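Uncharacterized protein (Neisseria gonorrhoeae, PDB 5V77) is of unknown function but folds as a small all-beta protein of the NGO_1070-like family, built on a curled antiparallel sheet. Local coordinates at residues 9-14 with 106-111; 33-38 with 45-50; 78-83 with 91-96. All coordinates share one frame; numbering follows the deposited sequence.

Interaction 1 of 3, residues 9-14 with 106-111; sequences MKKNIF and INFEPL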
ATOM      1  N   MET A   9       1.571 -24.205  -2.309  1.00 98.20           N
ATOM      2  CA  MET A   9       2.698 -24.510  -1.437  1.00 95.89           C
ATOM      3  C   MET A   9       2.836 -23.383  -0.420  1.00 83.78           C
ATOM      4  O   MET A   9       2.361 -22.271  -0.647  1.00 72.04           O
ATOM      5  CB  MET A   9       4.010 -24.663  -2.226  1.00100.05           C
ATOM      6  CG  MET A   9       3.834 -25.074  -3.682  1.00108.77           C
ATOM      7  SD  MET A   9       5.386 -25.071  -4.605  1.00113.83           S
ATOM      8  CE  MET A   9       4.791 -24.760  -6.267  1.00114.70           C
ATOM      9  N   LYS A  10       3.483 -23.679   0.712  1.00 78.20           N
ATOM     10  CA  LYS A  10       3.738 -22.687   1.752  1.00 69.54           C
ATOM     11  C   LYS A  10       5.206 -22.735   2.157  1.00 68.26           C
ATOM     12  O   LYS A  10       5.837 -23.795   2.139  1.00 65.90           O
ATOM     13  CB  LYS A  10       2.850 -22.904   2.989  1.00 67.75           C
ATOM     14  N   LYS A  11       5.743 -21.579   2.539  1.00 61.48           N
ATOM     15  CA  LYS A  11       7.177 -21.460   2.757  1.00 63.88           C
ATOM     16  C   LYS A  11       7.456 -20.213   3.586  1.00 56.24           C
ATOM     17  O   LYS A  11       6.839 -19.172   3.368  1.00 45.82           O
ATOM     18  CB  LYS A  11       7.905 -21.395   1.410  1.00 65.94           C
ATOM     19  CG  LYS A  11       9.409 -21.492   1.474  1.00 73.38           C
ATOM     20  CD  LYS A  11       9.970 -21.712   0.072  1.00 82.33           C
ATOM     21  CE  LYS A  11      10.677 -20.474  -0.462  1.00 82.98           C
ATOM     22  NZ  LYS A  11      10.789 -20.505  -1.949  1.00 86.78           N
ATOM     23  N   ASN A  12       8.375 -20.320   4.538  1.00 52.51           N
ATOM     24  CA  ASN A  12       8.772 -19.172   5.344  1.00 52.93           C
ATOM     25  C   ASN A  12      10.076 -18.607   4.802  1.00 48.13           C
ATOM     26  O   ASN A  12      11.051 -19.345   4.627  1.00 57.04           O
ATOM     27  CB  ASN A  12       8.932 -19.554   6.815  1.00 68.79           C
ATOM     28  CG  ASN A  12       7.604 -19.737   7.513  1.00 74.77           C
ATOM     29  OD1 ASN A  12       6.803 -18.805   7.603  1.00 71.60           O
ATOM     30  ND2 ASN A  12       7.364 -20.941   8.022  1.00 81.35           N
ATOM     31  N   ILE A  13      10.094 -17.301   4.537  1.00 40.28           N
ATOM     32  CA  ILE A  13      11.269 -16.634   4.001  1.00 38.28           C
ATOM     33  C   ILE A  13      11.583 -15.413   4.857  1.00 40.78           C
ATOM     34  O   ILE A  13      10.783 -14.988   5.690  1.00 36.36           O
ATOM     35  CB  ILE A  13      11.092 -16.232   2.527  1.00 36.75           C
ATOM     36  CG1 ILE A  13       9.992 -15.168   2.386  1.00 33.69           C
ATOM     37  CG2 ILE A  13      10.791 -17.460   1.685  1.00 40.41           C
ATOM     38  CD1 ILE A  13       9.922 -14.530   1.029  1.00 34.62           C
ATOM     39  N   PHE A  14      12.792 -14.874   4.659  1.00 34.09           N
ATOM     40  CA  PHE A  14      13.202 -13.601   5.255  1.00 33.13           C
ATOM     41  C   PHE A  14      13.069 -13.636   6.781  1.00 38.20           C
ATOM     42  O   PHE A  14      12.310 -12.874   7.389  1.00 34.46           O
ATOM     43  CB  PHE A  14      12.411 -12.438   4.642  1.00 32.30           C
ATOM     44  CG  PHE A  14      13.025 -11.894   3.384  1.00 34.64           C
ATOM     45  CD1 PHE A  14      13.323 -12.734   2.326  1.00 38.62           C
ATOM     46  CD2 PHE A  14      13.305 -10.544   3.255  1.00 31.65           C
ATOM     47  CE1 PHE A  14      13.902 -12.248   1.163  1.00 36.15           C
ATOM     48  CE2 PHE A  14      13.878 -10.060   2.079  1.00 26.72           C
ATOM     49  CZ  PHE A  14      14.176 -10.907   1.050  1.00 25.14           C
ATOM     50  N   ILE A 106       6.021 -13.358  -7.378  1.00 24.83           N
ATOM     51  CA  ILE A 106       6.710 -12.793  -6.220  1.00 24.53           C
ATOM     52  C   ILE A 106       8.110 -13.371  -6.235  1.00 28.71           C
ATOM     53  O   ILE A 106       8.274 -14.597  -6.292  1.00 28.28           O
ATOM     54  CB  ILE A 106       5.992 -13.095  -4.893  1.00 25.84           C
ATOM     55  CG1 ILE A 106       4.609 -12.427  -4.888  1.00 24.50           C
ATOM     56  CG2 ILE A 106       6.838 -12.585  -3.710  1.00 24.27           C
ATOM     57  CD1 ILE A 106       3.813 -12.588  -3.588  1.00 25.28           C
ATOM     58  N   ASN A 107       9.114 -12.501  -6.277  1.00 22.62           N
ATOM     59  CA  ASN A 107      10.515 -12.900  -6.277  0.59 29.22           C
ATOM     60  C   ASN A 107      11.235 -12.124  -5.190  1.00 28.40           C
ATOM     61  O   ASN A 107      10.709 -11.145  -4.659  1.00 25.36           O
ATOM     62  CB  ASN A 107      11.188 -12.636  -7.630  0.59 35.10           C
ATOM     63  CG  ASN A 107      10.593 -13.458  -8.742  0.59 39.17           C
ATOM     64  OD1 ASN A 107       9.961 -12.921  -9.648  0.59 36.82           O
ATOM     65  ND2 ASN A 107      10.791 -14.769  -8.683  0.59 43.88           N
ATOM     66  N   PHE A 108      12.456 -12.549  -4.875  1.00 26.16           N
ATOM     67  CA  PHE A 108      13.158 -11.872  -3.794  1.00 22.39           C
ATOM     68  C   PHE A 108      14.657 -12.124  -3.898  1.00 29.33           C
ATOM     69  O   PHE A 108      15.105 -13.099  -4.510  1.00 30.35           O
ATOM     70  CB  PHE A 108      12.614 -12.320  -2.432  1.00 23.65           C
ATOM     71  CG  PHE A 108      12.582 -13.813  -2.242  1.00 31.13           C
ATOM     72  CD1 PHE A 108      13.676 -14.483  -1.710  1.00 32.08           C
ATOM     73  CD2 PHE A 108      11.451 -14.550  -2.571  1.00 35.06           C
ATOM     74  CE1 PHE A 108      13.653 -15.858  -1.526  1.00 38.11           C
ATOM     75  CE2 PHE A 108      11.426 -15.932  -2.392  1.00 36.98           C
ATOM     76  CZ  PHE A 108      12.530 -16.583  -1.862  1.00 42.73           C
ATOM     77  N   GLU A 109      15.426 -11.200  -3.312  1.00 22.26           N
ATOM     78  CA  GLU A 109      16.878 -11.284  -3.188  1.00 24.85           C
ATOM     79  C   GLU A 109      17.227 -10.829  -1.775  1.00 24.08           C
ATOM     80  O   GLU A 109      16.593  -9.899  -1.246  1.00 22.16           O
ATOM     81  CB  GLU A 109      17.625 -10.409  -4.218  1.00 24.47           C
ATOM     82  CG  GLU A 109      17.643 -10.925  -5.653  1.00 32.53           C
ATOM     83  CD  GLU A 109      18.810 -11.852  -5.916  1.00 48.48           C
ATOM     84  OE1 GLU A 109      19.331 -11.855  -7.057  1.00 55.91           O
ATOM     85  OE2 GLU A 109      19.215 -12.567  -4.977  1.00 43.30           O
ATOM     86  N   PRO A 110      18.212 -11.460  -1.125  1.00 22.80           N
ATOM     87  CA  PRO A 110      18.955 -12.619  -1.633  1.00 25.32           C
ATOM     88  C   PRO A 110      18.113 -13.886  -1.542  1.00 26.06           C
ATOM     89  O   PRO A 110      17.021 -13.842  -0.979  1.00 27.12           O
ATOM     90  CB  PRO A 110      20.179 -12.672  -0.715  1.00 26.39           C
ATOM     91  CG  PRO A 110      19.732 -12.106   0.536  1.00 26.98           C
ATOM     92  CD  PRO A 110      18.741 -11.003   0.164  1.00 21.85           C
ATOM     93  N   LEU A 111      18.604 -14.991  -2.111  1.00 35.11           N
ATOM     94  CA  LEU A 111      17.853 -16.236  -2.061  1.00 45.25           C
ATOM     95  C   LEU A 111      17.969 -16.941  -0.718  1.00 50.28           C
ATOM     96  O   LEU A 111      17.168 -17.838  -0.441  1.00 51.97           O
ATOM     97  CB  LEU A 111      18.302 -17.168  -3.188  1.00 49.05           C
ATOM     98  CG  LEU A 111      18.007 -16.642  -4.593  1.00 51.25           C
ATOM     99  CD1 LEU A 111      18.283 -17.692  -5.668  1.00 58.45           C
ATOM    100  CD2 LEU A 111      16.569 -16.128  -4.681  1.00 51.58           C
TER
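I13 CG1 (chi1 65°) and F108 CG (chi1 52°) each lie between their own backbone N and carbonyl carbon, and the two side chains reach toward each other tip to tip. I13 CD1 arrives over one face of the F108 ring as a CH-pi contact, 4.1 Å from I13 CD1 to the F108 ring centroid and 19° off the normal. It stands closer to the rim than to the middle, 3.9 Å from F108 CD2. The other branch, I13 CG2, meets F108 CZ at 4.0 Å. Strands 9-13 and 105-109 are not paired: even the closest alpha carbons of the two segments, such as those of F14 and P110 just past the strands, are 9.0 Å apart. Instead, 9-13 runs beside 75-84 and 105-109 beside 43-58, so these side chains pack across the interior of the curled antiparallel sheet, where I13 also touches I47. F14 slides past F108 in the opposite direction, with its ring plane perpendicular to that of F108. F14 CE1 touches F108 CD1 at 3.6 Å and F108 CB at 3.8 Å, while F14 CZ brings the ring edge to E109 O at 3.5 Å. The F14 ring also meets F35 and F44, in both cases edge-to-face. At the margin, K11 NZ comes within 4.3 Å of F108 CZ, near the ring plane rather than over a face.

Interaction 2 of 3, residues 33-38 with 45-50; sequences LSFTDT and GYIKCS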
ATOM      1  N   LEU A  33       9.028  -4.431  -1.334  1.00 18.12           N
ATOM      2  CA  LEU A  33       9.241  -4.286   0.097  1.00 19.44           C
ATOM      3  C   LEU A  33      10.733  -4.416   0.351  1.00 20.37           C
ATOM      4  O   LEU A  33      11.347  -5.367  -0.131  1.00 18.94           O
ATOM      5  CB  LEU A  33       8.470  -5.363   0.866  1.00 21.42           C
ATOM      6  CG  LEU A  33       6.982  -5.127   1.139  1.00 22.97           C
ATOM      7  CD1 LEU A  33       6.196  -4.998  -0.163  1.00 25.79           C
ATOM      8  CD2 LEU A  33       6.411  -6.278   1.964  1.00 23.79           C
ATOM      9  N   SER A  34      11.323  -3.463   1.082  1.00 19.10           N
ATOM     10  CA  SER A  34      12.762  -3.494   1.316  1.00 20.15           C
ATOM     11  C   SER A  34      13.061  -3.669   2.794  1.00 22.19           C
ATOM     12  O   SER A  34      12.341  -3.142   3.650  1.00 23.16           O
ATOM     13  CB  SER A  34      13.444  -2.233   0.797  1.00 25.34           C
ATOM     14  OG  SER A  34      13.302  -2.174  -0.615  1.00 30.78           O
ATOM     15  N   PHE A  35      14.169  -4.370   3.071  1.00 22.08           N
ATOM     16  CA  PHE A  35      14.470  -4.869   4.404  1.00 23.17           C
ATOM     17  C   PHE A  35      15.927  -4.629   4.758  1.00 24.97           C
ATOM     18  O   PHE A  35      16.807  -4.686   3.895  1.00 25.51           O
ATOM     19  CB  PHE A  35      14.213  -6.378   4.511  1.00 23.22           C
ATOM     20  CG  PHE A  35      12.808  -6.782   4.164  1.00 23.36           C
ATOM     21  CD1 PHE A  35      12.448  -7.010   2.836  1.00 21.79           C
ATOM     22  CD2 PHE A  35      11.851  -6.945   5.165  1.00 23.58           C
ATOM     23  CE1 PHE A  35      11.142  -7.394   2.502  1.00 23.09           C
ATOM     24  CE2 PHE A  35      10.552  -7.331   4.849  1.00 28.07           C
ATOM     25  CZ  PHE A  35      10.191  -7.553   3.520  1.00 25.09           C
ATOM     26  N   THR A  36      16.172  -4.388   6.045  1.00 26.32           N
ATOM     27  CA  THR A  36      17.496  -4.484   6.654  1.00 28.54           C
ATOM     28  C   THR A  36      17.574  -5.741   7.512  1.00 30.52           C
ATOM     29  O   THR A  36      16.561  -6.370   7.834  1.00 30.23           O
ATOM     30  CB  THR A  36      17.807  -3.256   7.526  1.00 30.32           C
ATOM     31  OG1 THR A  36      16.823  -3.154   8.571  1.00 30.19           O
ATOM     32  CG2 THR A  36      17.804  -1.979   6.688  1.00 30.19           C
ATOM     33  N   ASP A  37      18.804  -6.107   7.880  1.00 31.44           N
ATOM     34  CA  ASP A  37      19.015  -7.159   8.860  1.00 37.80           C
ATOM     35  C   ASP A  37      18.824  -6.584  10.261  1.00 39.52           C
ATOM     36  O   ASP A  37      18.767  -5.367  10.457  1.00 45.61           O
ATOM     37  CB  ASP A  37      20.410  -7.776   8.711  1.00 39.91           C
ATOM     38  CG  ASP A  37      21.521  -6.852   9.189  1.00 48.66           C
ATOM     39  OD1 ASP A  37      21.725  -6.743  10.417  1.00 58.24           O
ATOM     40  OD2 ASP A  37      22.214  -6.251   8.340  1.00 48.48           O
ATOM     41  N   THR A  38      18.696  -7.472  11.241  1.00 46.38           N
ATOM     42  CA  THR A  38      18.441  -7.040  12.609  1.00 50.67           C
ATOM     43  C   THR A  38      19.668  -7.197  13.504  1.00 65.19           C
ATOM     44  O   THR A  38      19.536  -7.193  14.731  1.00 74.38           O
ATOM     45  CB  THR A  38      17.238  -7.794  13.185  1.00 53.23           C
ATOM     46  OG1 THR A  38      17.493  -9.204  13.155  1.00 55.35           O
ATOM     47  CG2 THR A  38      15.968  -7.497  12.344  1.00 46.49           C
ATOM     48  N   GLY A  45      17.774  -6.924   1.666  1.00 21.98           N
ATOM     49  CA  GLY A  45      17.235  -7.313   0.380  1.00 19.68           C
ATOM     50  C   GLY A  45      15.792  -6.891   0.233  1.00 21.88           C
ATOM     51  O   GLY A  45      15.329  -5.962   0.901  1.00 20.92           O
ATOM     52  N   TYR A  46      15.100  -7.557  -0.684  1.00 18.12           N
ATOM     53  CA  TYR A  46      13.784  -7.048  -1.068  1.00 19.12           C
ATOM     54  C   TYR A  46      12.893  -8.200  -1.500  1.00 22.50           C
ATOM     55  O   TYR A  46      13.373  -9.268  -1.891  1.00 21.15           O
ATOM     56  CB  TYR A  46      13.895  -6.020  -2.202  1.00 17.74           C
ATOM     57  CG  TYR A  46      14.460  -6.589  -3.493  1.00 19.02           C
ATOM     58  CD1 TYR A  46      13.641  -7.273  -4.404  1.00 19.51           C
ATOM     59  CD2 TYR A  46      15.814  -6.446  -3.803  1.00 19.21           C
ATOM     60  CE1 TYR A  46      14.167  -7.807  -5.588  1.00 21.29           C
ATOM     61  CE2 TYR A  46      16.346  -6.976  -4.979  1.00 18.28           C
ATOM     62  CZ  TYR A  46      15.517  -7.645  -5.865  1.00 20.59           C
ATOM     63  OH  TYR A  46      16.052  -8.171  -7.025  1.00 23.03           O
ATOM     64  N   ILE A  47      11.587  -7.967  -1.423  1.00 20.90           N
ATOM     65  CA  ILE A  47      10.584  -8.850  -2.020  1.00 15.86           C
ATOM     66  C   ILE A  47       9.837  -8.032  -3.053  1.00 21.95           C
ATOM     67  O   ILE A  47       9.276  -6.974  -2.731  1.00 21.40           O
ATOM     68  CB  ILE A  47       9.611  -9.408  -0.970  1.00 21.79           C
ATOM     69  CG1 ILE A  47      10.363 -10.271   0.034  1.00 20.76           C
ATOM     70  CG2 ILE A  47       8.491 -10.209  -1.657  1.00 22.30           C
ATOM     71  CD1 ILE A  47       9.514 -10.638   1.262  1.00 22.32           C
ATOM     72  N   LYS A  48       9.818  -8.522  -4.285  1.00 18.12           N
ATOM     73  CA  LYS A  48       9.198  -7.815  -5.404  1.00 21.99           C
ATOM     74  C   LYS A  48       7.917  -8.541  -5.805  1.00 22.10           C
ATOM     75  O   LYS A  48       7.959  -9.722  -6.177  1.00 22.97           O
ATOM     76  CB  LYS A  48      10.165  -7.744  -6.583  1.00 19.35           C
ATOM     77  CG  LYS A  48       9.603  -7.021  -7.834  1.00 22.63           C
ATOM     78  CD  LYS A  48      10.633  -7.107  -8.969  1.00 32.32           C
ATOM     79  CE  LYS A  48      10.083  -6.625 -10.301  1.00 40.65           C
ATOM     80  NZ  LYS A  48      11.150  -6.648 -11.366  1.00 36.74           N
ATOM     81  N   CYS A  49       6.792  -7.840  -5.733  1.00 18.84           N
ATOM     82  CA  CYS A  49       5.476  -8.409  -6.029  1.00 17.85           C
ATOM     83  C   CYS A  49       5.035  -7.805  -7.356  1.00 20.96           C
ATOM     84  O   CYS A  49       4.667  -6.632  -7.405  1.00 20.72           O
ATOM     85  CB  CYS A  49       4.498  -8.091  -4.907  1.00 20.33           C
ATOM     86  SG  CYS A  49       5.089  -8.695  -3.262  1.00 22.82           S
ATOM     87  N   SER A  50       5.097  -8.581  -8.441  1.00 18.11           N
ATOM     88  CA  SER A  50       4.833  -8.049  -9.778  1.00 17.36           C
ATOM     89  C   SER A  50       3.421  -8.384 -10.247  1.00 26.03           C
ATOM     90  O   SER A  50       2.988  -9.541 -10.162  1.00 24.90           O
ATOM     91  CB  SER A  50       5.841  -8.589 -10.800  1.00 25.69           C
ATOM     92  OG  SER A  50       7.153  -8.231 -10.413  1.00 31.75           O
TER
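F35 and I47 touch on one face of a two-stranded ladder, and their conformers explain how. F35 CG lies beside its backbone N, anti to the carbonyl carbon (chi1 -57°), and the ring leans across to the partner strand, where F35 CE1 meets I47 CD1 at 3.8 Å. I47 takes the matching first rotamer and extends beyond CG1, which places CD1 near both CE1 and CZ of F35. The same ring presents its edge to the partner backbone, with F35 CD1 3.6 Å from G45 O, close to the ring plane. G45, cross-strand partner of F35, has no side chain on this face, and the ring edge passes beside its carbonyl.

The opposite face carries S34 and Y46, whose side chains barely meet. Y46 CG sits between its backbone N and carbonyl carbon (chi1 63°), and the phenol ring leads away from 33-38; the approach is left to Y46 CB, 3.3 Å from L33 O. That oxygen also receives a CA-H...O contact from Y46 CA at 3.1 Å, besides the 2.9 Å hydrogen bond from I47 N. The reciprocal bond, L33 N to I47 O, is equally short at 2.9 Å and nearly straight, 172° at the hydrogen. Farther along, F35 N binds G45 O at 2.9 Å, but the return bond from G45 N to F35 O is weak, at 3.3 Å.

L33, F35 and I47 form the buried side of the ladder, with I80, I91 and I93 packed against it. This is the pattern of an antiparallel beta hairpin, strands 30-37 and 43-58, with one apolar face turned into the interior of a curled sheet.

Interaction 3 of 3, residues 78-83 with 91-96; sequences PEIELY and IIIDVG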
ATOM      1  N   PRO A  78       9.646 -11.575  12.351  1.00 39.06           N
ATOM      2  CA  PRO A  78      10.299 -12.884  12.533  1.00 40.65           C
ATOM      3  C   PRO A  78      10.453 -13.678  11.244  1.00 38.77           C
ATOM      4  O   PRO A  78      11.502 -14.299  11.025  1.00 39.05           O
ATOM      5  CB  PRO A  78       9.370 -13.595  13.527  1.00 43.64           C
ATOM      6  CG  PRO A  78       8.678 -12.474  14.260  1.00 44.16           C
ATOM      7  CD  PRO A  78       8.474 -11.410  13.222  1.00 40.95           C
ATOM      8  N   GLU A  79       9.430 -13.697  10.396  1.00 37.18           N
ATOM      9  CA  GLU A  79       9.460 -14.442   9.139  1.00 35.64           C
ATOM     10  C   GLU A  79       8.252 -14.027   8.313  1.00 33.99           C
ATOM     11  O   GLU A  79       7.290 -13.463   8.836  1.00 34.64           O
ATOM     12  CB  GLU A  79       9.446 -15.955   9.373  1.00 41.27           C
ATOM     13  CG  GLU A  79       8.151 -16.447   9.985  1.00 42.71           C
ATOM     14  CD  GLU A  79       8.256 -17.873  10.486  1.00 55.26           C
ATOM     15  OE1 GLU A  79       9.163 -18.607  10.031  1.00 58.96           O
ATOM     16  OE2 GLU A  79       7.429 -18.252  11.344  1.00 56.06           O
ATOM     17  N   ILE A  80       8.317 -14.315   7.017  1.00 29.31           N
ATOM     18  CA  ILE A  80       7.283 -13.947   6.053  1.00 33.18           C
ATOM     19  C   ILE A  80       6.772 -15.224   5.394  1.00 33.24           C
ATOM     20  O   ILE A  80       7.563 -16.021   4.876  1.00 35.63           O
ATOM     21  CB  ILE A  80       7.823 -12.949   5.008  1.00 29.15           C
ATOM     22  CG1 ILE A  80       8.231 -11.657   5.722  1.00 28.23           C
ATOM     23  CG2 ILE A  80       6.767 -12.674   3.908  1.00 28.43           C
ATOM     24  CD1 ILE A  80       8.936 -10.643   4.849  1.00 33.94           C
ATOM     25  N   GLU A  81       5.456 -15.429   5.440  1.00 29.74           N
ATOM     26  CA  GLU A  81       4.837 -16.606   4.840  1.00 29.46           C
ATOM     27  C   GLU A  81       4.652 -16.379   3.348  1.00 33.59           C
ATOM     28  O   GLU A  81       4.083 -15.364   2.943  1.00 32.40           O
ATOM     29  CB  GLU A  81       3.480 -16.884   5.479  1.00 41.82           C
ATOM     30  CG  GLU A  81       3.486 -16.963   6.985  1.00 58.05           C
ATOM     31  CD  GLU A  81       2.110 -16.692   7.568  1.00 81.54           C
ATOM     32  OE1 GLU A  81       1.983 -15.762   8.394  1.00 88.93           O
ATOM     33  OE2 GLU A  81       1.150 -17.391   7.179  1.00 87.98           O
ATOM     34  N   LEU A  82       5.115 -17.321   2.531  1.00 29.53           N
ATOM     35  CA  LEU A  82       4.975 -17.227   1.082  1.00 29.01           C
ATOM     36  C   LEU A  82       4.159 -18.415   0.593  1.00 32.21           C
ATOM     37  O   LEU A  82       4.508 -19.570   0.875  1.00 38.46           O
ATOM     38  CB  LEU A  82       6.343 -17.187   0.394  1.00 33.95           C
ATOM     39  CG  LEU A  82       6.364 -17.246  -1.143  1.00 40.53           C
ATOM     40  CD1 LEU A  82       5.658 -16.057  -1.766  1.00 36.47           C
ATOM     41  CD2 LEU A  82       7.788 -17.339  -1.663  1.00 42.30           C
ATOM     42  N   TYR A  83       3.064 -18.130  -0.108  1.00 32.64           N
ATOM     43  CA  TYR A  83       2.172 -19.141  -0.664  1.00 35.80           C
ATOM     44  C   TYR A  83       2.220 -19.060  -2.182  1.00 40.75           C
ATOM     45  O   TYR A  83       2.114 -17.968  -2.748  1.00 36.42           O
ATOM     46  CB  TYR A  83       0.728 -18.933  -0.197  1.00 40.42           C
ATOM     47  CG  TYR A  83       0.537 -18.975   1.299  1.00 45.62           C
ATOM     48  CD1 TYR A  83       0.057 -20.118   1.928  1.00 50.09           C
ATOM     49  CD2 TYR A  83       0.832 -17.870   2.085  1.00 46.01           C
ATOM     50  CE1 TYR A  83      -0.121 -20.156   3.303  1.00 55.75           C
ATOM     51  CE2 TYR A  83       0.660 -17.900   3.459  1.00 49.25           C
ATOM     52  CZ  TYR A  83       0.186 -19.041   4.059  1.00 53.61           C
ATOM     53  OH  TYR A  83       0.018 -19.056   5.422  1.00 59.86           O
ATOM     54  N   ILE A  91       2.215 -13.173  -0.133  1.00 26.87           N
ATOM     55  CA  ILE A  91       2.995 -13.105   1.097  1.00 27.32           C
ATOM     56  C   ILE A  91       2.083 -12.610   2.207  1.00 26.25           C
ATOM     57  O   ILE A  91       1.201 -11.772   1.978  1.00 27.00           O
ATOM     58  CB  ILE A  91       4.249 -12.216   0.988  1.00 28.72           C
ATOM     59  CG1 ILE A  91       3.922 -10.839   0.406  1.00 26.06           C
ATOM     60  CG2 ILE A  91       5.342 -12.914   0.184  1.00 27.22           C
ATOM     61  CD1 ILE A  91       5.070  -9.862   0.586  1.00 32.35           C
ATOM     62  N   ILE A  92       2.295 -13.131   3.409  1.00 30.19           N
ATOM     63  CA  ILE A  92       1.567 -12.686   4.588  1.00 33.33           C
ATOM     64  C   ILE A  92       2.574 -12.326   5.665  1.00 30.55           C
ATOM     65  O   ILE A  92       3.450 -13.131   6.000  1.00 32.70           O
ATOM     66  CB  ILE A  92       0.581 -13.748   5.095  1.00 36.46           C
ATOM     67  CG1 ILE A  92      -0.465 -14.029   4.021  1.00 38.19           C
ATOM     68  CG2 ILE A  92      -0.091 -13.262   6.382  1.00 34.99           C
ATOM     69  CD1 ILE A  92      -1.495 -15.046   4.436  1.00 45.15           C
ATOM     70  N   ILE A  93       2.465 -11.107   6.184  1.00 31.21           N
ATOM     71  CA  ILE A  93       3.254 -10.646   7.320  1.00 30.40           C
ATOM     72  C   ILE A  93       2.287 -10.453   8.474  1.00 33.63           C
ATOM     73  O   ILE A  93       1.331  -9.683   8.356  1.00 34.74           O
ATOM     74  CB  ILE A  93       3.987  -9.336   6.999  1.00 30.85           C
ATOM     75  CG1 ILE A  93       4.983  -9.538   5.844  1.00 31.77           C
ATOM     76  CG2 ILE A  93       4.654  -8.786   8.259  1.00 32.22           C
ATOM     77  CD1 ILE A  93       5.492  -8.237   5.250  1.00 29.15           C
ATOM     78  N   ASP A  94       2.514 -11.148   9.583  1.00 33.25           N
ATOM     79  CA  ASP A  94       1.598 -11.070  10.723  1.00 34.91           C
ATOM     80  C   ASP A  94       2.431 -10.784  11.969  1.00 36.15           C
ATOM     81  O   ASP A  94       2.998 -11.702  12.561  1.00 38.52           O
ATOM     82  CB  ASP A  94       0.784 -12.352  10.852  1.00 46.27           C
ATOM     83  CG  ASP A  94      -0.343 -12.241  11.872  1.00 55.34           C
ATOM     84  OD1 ASP A  94      -0.290 -11.361  12.759  1.00 51.31           O
ATOM     85  OD2 ASP A  94      -1.287 -13.053  11.789  1.00 55.86           O
ATOM     86  N   VAL A  95       2.520  -9.508  12.351  1.00 38.66           N
ATOM     87  CA  VAL A  95       3.272  -9.092  13.534  1.00 39.39           C
ATOM     88  C   VAL A  95       2.431  -8.117  14.346  1.00 46.36           C
ATOM     89  O   VAL A  95       2.903  -7.051  14.763  1.00 44.23           O
ATOM     90  CB  VAL A  95       4.623  -8.466  13.147  1.00 37.62           C
ATOM     91  CG1 VAL A  95       5.523  -9.525  12.550  1.00 37.98           C
ATOM     92  CG2 VAL A  95       4.430  -7.334  12.148  1.00 40.05           C
ATOM     93  N   GLY A  96       1.183  -8.483  14.588  1.00 39.23           N
ATOM     94  CA  GLY A  96       0.252  -7.559  15.202  1.00 47.27           C
ATOM     95  C   GLY A  96      -0.352  -6.741  14.086  1.00 38.17           C
ATOM     96  O   GLY A  96      -1.528  -6.887  13.761  1.00 43.42           O
TER
HETATM   97  O   HOH W   1       4.715 -13.060   9.646  1.00 38.84           O
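I80 projects two branches into the row of isoleucines opposite: I80 CG2 rests against I91 CB at 3.9 Å, and I80 CG1 lies against I93 CG1, also at 3.9 Å. The three side chains stand side by side and point the same way, so I80 fills the notch between I91 and I93. L82 CD1 closes in on I91 CG2 from the other end of the row. This face turns inward, where I80 and I91 both reach I47.

On the outer face, I92 is the bump. Its CG1 lies beside the backbone N and its CG2 anti to it (chi1 -62°), and the two branches go to different neighbours. I92 CD1 meets Y83 CE2 at 3.7 Å, and I92 CG2 meets E81 OE1 at 3.8 Å. Y83 and E81, the two side chains that receive I92, are joined by the hydrogen bond that Y83 OH donates to E81 OE2, 2.7 Å long and meeting that oxygen nearly along its C-O axis.

Backbone bonds join E81 and I92 in both directions, as expected for a hydrogen-bonded antiparallel pair of the hairpin 75-84 and 89-94. Toward P78 the two segments part, and a water bridges them, donating to E79 O at 2.7 Å and accepting from D94 N at 2.9 Å; beyond it, P78 CD packs on V95 CG1. E81 OE1 lies 5.4 Å from D94 OD2, so the like charges would repel mildly, while the phenol proton from Y83 would be expected to offset this by stabilising a charged E81 carboxylate.

In the fold
From the N terminus, strand 9-13 opens interaction 1, whose partner 106-111 lies near the other end of the chain, 92 residues later; this contact closes the widest loop. Within that loop, interaction 2 closes the hairpin of 30-37 and 43-58, and interaction 3 then closes that of 75-84 and 89-94. The two hairpins follow in series without crossing. Strand 9-13 hydrogen-bonds to 75-84 through K11 with L82 and I13 with I80, whereas 105-109 joins 43-58 through N107 with K48 and E109 with Y46. The hairpins meet through side chains, I80 CD1 lying 3.6 Å from F35 CZ, and F14 CE2 of interaction 1 lies 3.5 Å from F35 CD1, so all three contacts border one apolar interior.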